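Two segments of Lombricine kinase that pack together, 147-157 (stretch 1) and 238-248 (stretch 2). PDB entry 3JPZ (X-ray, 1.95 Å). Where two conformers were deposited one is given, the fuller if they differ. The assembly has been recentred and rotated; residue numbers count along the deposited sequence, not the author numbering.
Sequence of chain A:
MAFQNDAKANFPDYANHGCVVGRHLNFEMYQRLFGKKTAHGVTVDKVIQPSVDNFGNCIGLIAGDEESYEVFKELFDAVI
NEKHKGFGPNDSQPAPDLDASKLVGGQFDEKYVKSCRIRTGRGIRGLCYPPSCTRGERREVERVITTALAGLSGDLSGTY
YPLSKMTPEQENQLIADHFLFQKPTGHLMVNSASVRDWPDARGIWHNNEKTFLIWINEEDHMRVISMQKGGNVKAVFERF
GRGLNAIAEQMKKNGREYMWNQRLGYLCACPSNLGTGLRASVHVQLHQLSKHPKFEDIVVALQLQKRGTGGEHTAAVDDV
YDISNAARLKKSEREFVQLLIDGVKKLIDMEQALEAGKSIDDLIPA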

# COMPACT_ATOMS: atom_id res chain seq x y z
N THR A 147 12.75 -22.06 14.54
CA THR A 147 13.48 -23.28 14.91
C THR A 147 14.45 -22.98 16.04
O THR A 147 14.71 -23.83 16.89
CB THR A 147 14.21 -23.93 13.71
OG1 THR A 147 14.91 -25.10 14.16
CG2 THR A 147 15.19 -22.97 13.07
N ALA A 148 14.98 -21.76 16.07
CA ALA A 148 15.81 -21.33 17.18
C ALA A 148 14.98 -21.30 18.46
O ALA A 148 15.48 -21.60 19.55
CB ALA A 148 16.39 -19.96 16.90
N LEU A 149 13.71 -20.94 18.31
CA LEU A 149 12.79 -20.87 19.44
C LEU A 149 12.48 -22.26 19.96
O LEU A 149 12.26 -22.45 21.15
CB LEU A 149 11.49 -20.20 19.01
CG LEU A 149 11.47 -18.67 18.95
CD1 LEU A 149 10.17 -18.22 18.31
CD2 LEU A 149 11.63 -18.07 20.35
N ALA A 150 12.46 -23.22 19.05
CA ALA A 150 12.11 -24.59 19.40
C ALA A 150 13.16 -25.22 20.30
O ALA A 150 12.94 -26.28 20.87
CB ALA A 150 11.93 -25.42 18.13
N GLY A 151 14.31 -24.56 20.41
CA GLY A 151 15.41 -25.05 21.23
C GLY A 151 15.45 -24.41 22.61
O GLY A 151 16.34 -24.69 23.40
N LEU A 152 14.49 -23.53 22.88
CA LEU A 152 14.33 -22.99 24.22
C LEU A 152 13.64 -24.03 25.09
O LEU A 152 12.85 -24.84 24.60
CB LEU A 152 13.49 -21.71 24.21
CG LEU A 152 14.00 -20.58 23.32
CD1 LEU A 152 13.23 -19.29 23.61
CD2 LEU A 152 15.48 -20.37 23.51
N SER A 153 13.94 -24.02 26.38
CA SER A 153 13.26 -24.90 27.33
C SER A 153 12.94 -24.12 28.59
O SER A 153 13.00 -22.89 28.61
CB SER A 153 14.13 -26.11 27.65
OG SER A 153 15.24 -25.75 28.46
N GLY A 154 12.62 -24.84 29.66
CA GLY A 154 12.31 -24.21 30.93
C GLY A 154 11.10 -23.30 30.83
O GLY A 154 10.08 -23.66 30.25
N ASP A 155 11.22 -22.10 31.41
CA ASP A 155 10.11 -21.15 31.39
C ASP A 155 10.03 -20.43 30.04
O ASP A 155 9.17 -19.58 29.84
CB ASP A 155 10.25 -20.13 32.51
CG ASP A 155 11.34 -19.13 32.25
OD1 ASP A 155 12.41 -19.55 31.74
OD2 ASP A 155 11.14 -17.94 32.55
N LEU A 156 10.94 -20.77 29.13
CA LEU A 156 10.89 -20.22 27.77
C LEU A 156 10.37 -21.26 26.78
O LEU A 156 10.40 -21.04 25.58
CB LEU A 156 12.26 -19.72 27.33
CG LEU A 156 12.81 -18.51 28.11
CD1 LEU A 156 14.12 -18.04 27.51
CD2 LEU A 156 11.80 -17.38 28.14
N SER A 157 9.91 -22.39 27.30
CA SER A 157 9.23 -23.36 26.46
C SER A 157 7.91 -22.75 26.00
O SER A 157 7.16 -22.17 26.79
CB SER A 157 8.99 -24.66 27.22
OG SER A 157 10.22 -25.24 27.63
N GLU A 238 15.10 -9.50 33.36
CA GLU A 238 15.96 -10.68 33.51
C GLU A 238 15.59 -11.72 32.48
O GLU A 238 16.46 -12.34 31.87
CB GLU A 238 15.80 -11.28 34.91
CG GLU A 238 16.81 -12.41 35.21
CD GLU A 238 16.47 -13.74 34.55
OE1 GLU A 238 15.27 -14.03 34.30
OE2 GLU A 238 17.42 -14.52 34.28
N ARG A 239 14.29 -11.92 32.30
CA ARG A 239 13.78 -12.87 31.32
C ARG A 239 14.04 -12.32 29.93
O ARG A 239 14.42 -13.04 29.02
CB ARG A 239 12.28 -13.08 31.55
CG ARG A 239 11.55 -13.81 30.43
CD ARG A 239 10.15 -14.21 30.85
NE ARG A 239 10.17 -15.19 31.94
CZ ARG A 239 9.85 -14.92 33.20
NH1 ARG A 239 9.45 -13.70 33.55
NH2 ARG A 239 9.91 -15.88 34.11
N PHE A 240 13.84 -11.02 29.78
CA PHE A 240 14.07 -10.32 28.54
C PHE A 240 15.46 -10.62 27.97
O PHE A 240 15.60 -11.10 26.85
CB PHE A 240 13.91 -8.83 28.82
CG PHE A 240 14.10 -7.95 27.63
CD1 PHE A 240 13.08 -7.75 26.72
CD2 PHE A 240 15.30 -7.26 27.46
CE1 PHE A 240 13.25 -6.90 25.63
CE2 PHE A 240 15.47 -6.42 26.38
CZ PHE A 240 14.45 -6.25 25.46
N GLY A 241 16.49 -10.34 28.76
CA GLY A 241 17.86 -10.54 28.33
C GLY A 241 18.23 -12.01 28.23
O GLY A 241 18.98 -12.41 27.35
N ARG A 242 17.70 -12.81 29.15
CA ARG A 242 17.94 -14.24 29.12
C ARG A 242 17.38 -14.83 27.83
O ARG A 242 18.03 -15.64 27.17
CB ARG A 242 17.28 -14.90 30.34
CG ARG A 242 17.37 -16.42 30.34
CD ARG A 242 17.24 -16.97 31.75
NE ARG A 242 16.03 -16.48 32.42
CZ ARG A 242 14.81 -16.95 32.20
NH1 ARG A 242 14.63 -17.92 31.31
NH2 ARG A 242 13.77 -16.45 32.85
N GLY A 243 16.18 -14.40 27.47
CA GLY A 243 15.53 -14.88 26.26
C GLY A 243 16.25 -14.43 25.00
O GLY A 243 16.44 -15.20 24.07
N LEU A 244 16.67 -13.17 24.97
CA LEU A 244 17.29 -12.62 23.78
C LEU A 244 18.58 -13.37 23.50
O LEU A 244 18.81 -13.83 22.39
CB LEU A 244 17.56 -11.13 23.95
CG LEU A 244 16.37 -10.22 23.64
CD1 LEU A 244 16.61 -8.82 24.20
CD2 LEU A 244 16.10 -10.16 22.14
N ASN A 245 19.42 -13.50 24.53
CA ASN A 245 20.71 -14.17 24.41
C ASN A 245 20.54 -15.64 24.04
O ASN A 245 21.34 -16.20 23.30
CB ASN A 245 21.50 -14.05 25.72
CG ASN A 245 22.06 -12.65 25.96
OD1 ASN A 245 22.19 -11.86 25.03
ND2 ASN A 245 22.40 -12.35 27.20
N ALA A 246 19.49 -16.26 24.58
CA ALA A 246 19.25 -17.67 24.37
C ALA A 246 18.81 -17.94 22.94
O ALA A 246 19.23 -18.91 22.31
CB ALA A 246 18.20 -18.17 25.35
N ILE A 247 17.96 -17.06 22.42
CA ILE A 247 17.48 -17.16 21.06
C ILE A 247 18.65 -17.01 20.11
O ILE A 247 18.74 -17.71 19.10
CB ILE A 247 16.46 -16.04 20.78
CG1 ILE A 247 15.16 -16.31 21.53
CG2 ILE A 247 16.20 -15.91 19.28
CD1 ILE A 247 14.21 -15.12 21.55
N ALA A 248 19.54 -16.08 20.44
CA ALA A 248 20.72 -15.84 19.63
C ALA A 248 21.62 -17.07 19.62
O ALA A 248 22.15 -17.44 18.58
CB ALA A 248 21.49 -14.65 20.17

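One carboxylate, that of Asp155, is held by two arginines from the other stretch. Arg239 and Arg242 lie three residues apart on the helix of stretch 2, so their guanidinium groups can converge on the same acid. Arg242 NH1 donates to Asp155 OD1 at 2.8 Å, and Arg242 NH2 donates to Asp155 OD2 at 3.0 Å. This is a two-pronged salt bridge, with each nitrogen taking one oxygen. Arg239 binds differently. Its NE and NH2 both donate to Asp155 OD2, NE at 3.0 Å and NH2 at 2.9 Å. Asp155 OD2 therefore accepts three hydrogen bonds and OD1 accepts one. The carboxylate meets both guanidinium groups at the edge, near their planes, where the N-H groups point.

Arg242 is also anchored within its own helix. Glu238 sits one turn earlier, and Arg242 NE donates to Glu238 OE2 at 3.0 Å. The arginine is thus shared by two acids, one from each stretch. The remaining Arg239 nitrogen, NH1, is hydrogen-bonded elsewhere in the structure.

Asp155 lies in a short 3-10 segment, and its CA-to-CB bond points toward the helix. Gly154, just before it, has a phi of 61°, a value that favours glycine. Backbone hydrogen bonds brace this bend: Leu156 N to Ser153 O at 3.0 Å and Ser157 N to Gly154 O at 3.2 Å.

Next to the charges, the contact turns apolar. Leu156 leaves its backbone sideways, but its end comes nearer the helix. Leu156 CD1 reaches Gly243 CA at 3.7 Å. Gly243 offers bare backbone here. A CB on Gly243 would be crowded by Arg239 O of its own helix, 3.1 Å away, rather than by Leu156. Leu156 CD2 lies 4.2 Å from Arg239 CG, against the aliphatic part of that arginine. Leu156 CG also lies 3.7 Å from Arg242 NH1, so the leucine packs beside the charged group.

Further along, Leu152 points toward the helix and spreads its two methyls over neighbouring residues. Leu152 CD2 is 4.0 Å from Ala246 CB, and Leu152 CD1 is 4.1 Å from Ile247 CG1. Ile247 also receives Leu149, with Leu149 CD2 4.1 Å from Ile247 CD1. Small Ala148 allows close backbone approach: Ala148 CA is 5.9 Å from Ile247 CA, and Ala148 CB lies 3.9 Å from Ile247 O. A type I turn runs from Leu149 to Leu152, closed by Leu152 N to Leu149 O at 3.0 Å. Leucines at its two ends both touch Ile247. In all, 416 Å² is buried, summed over both sides.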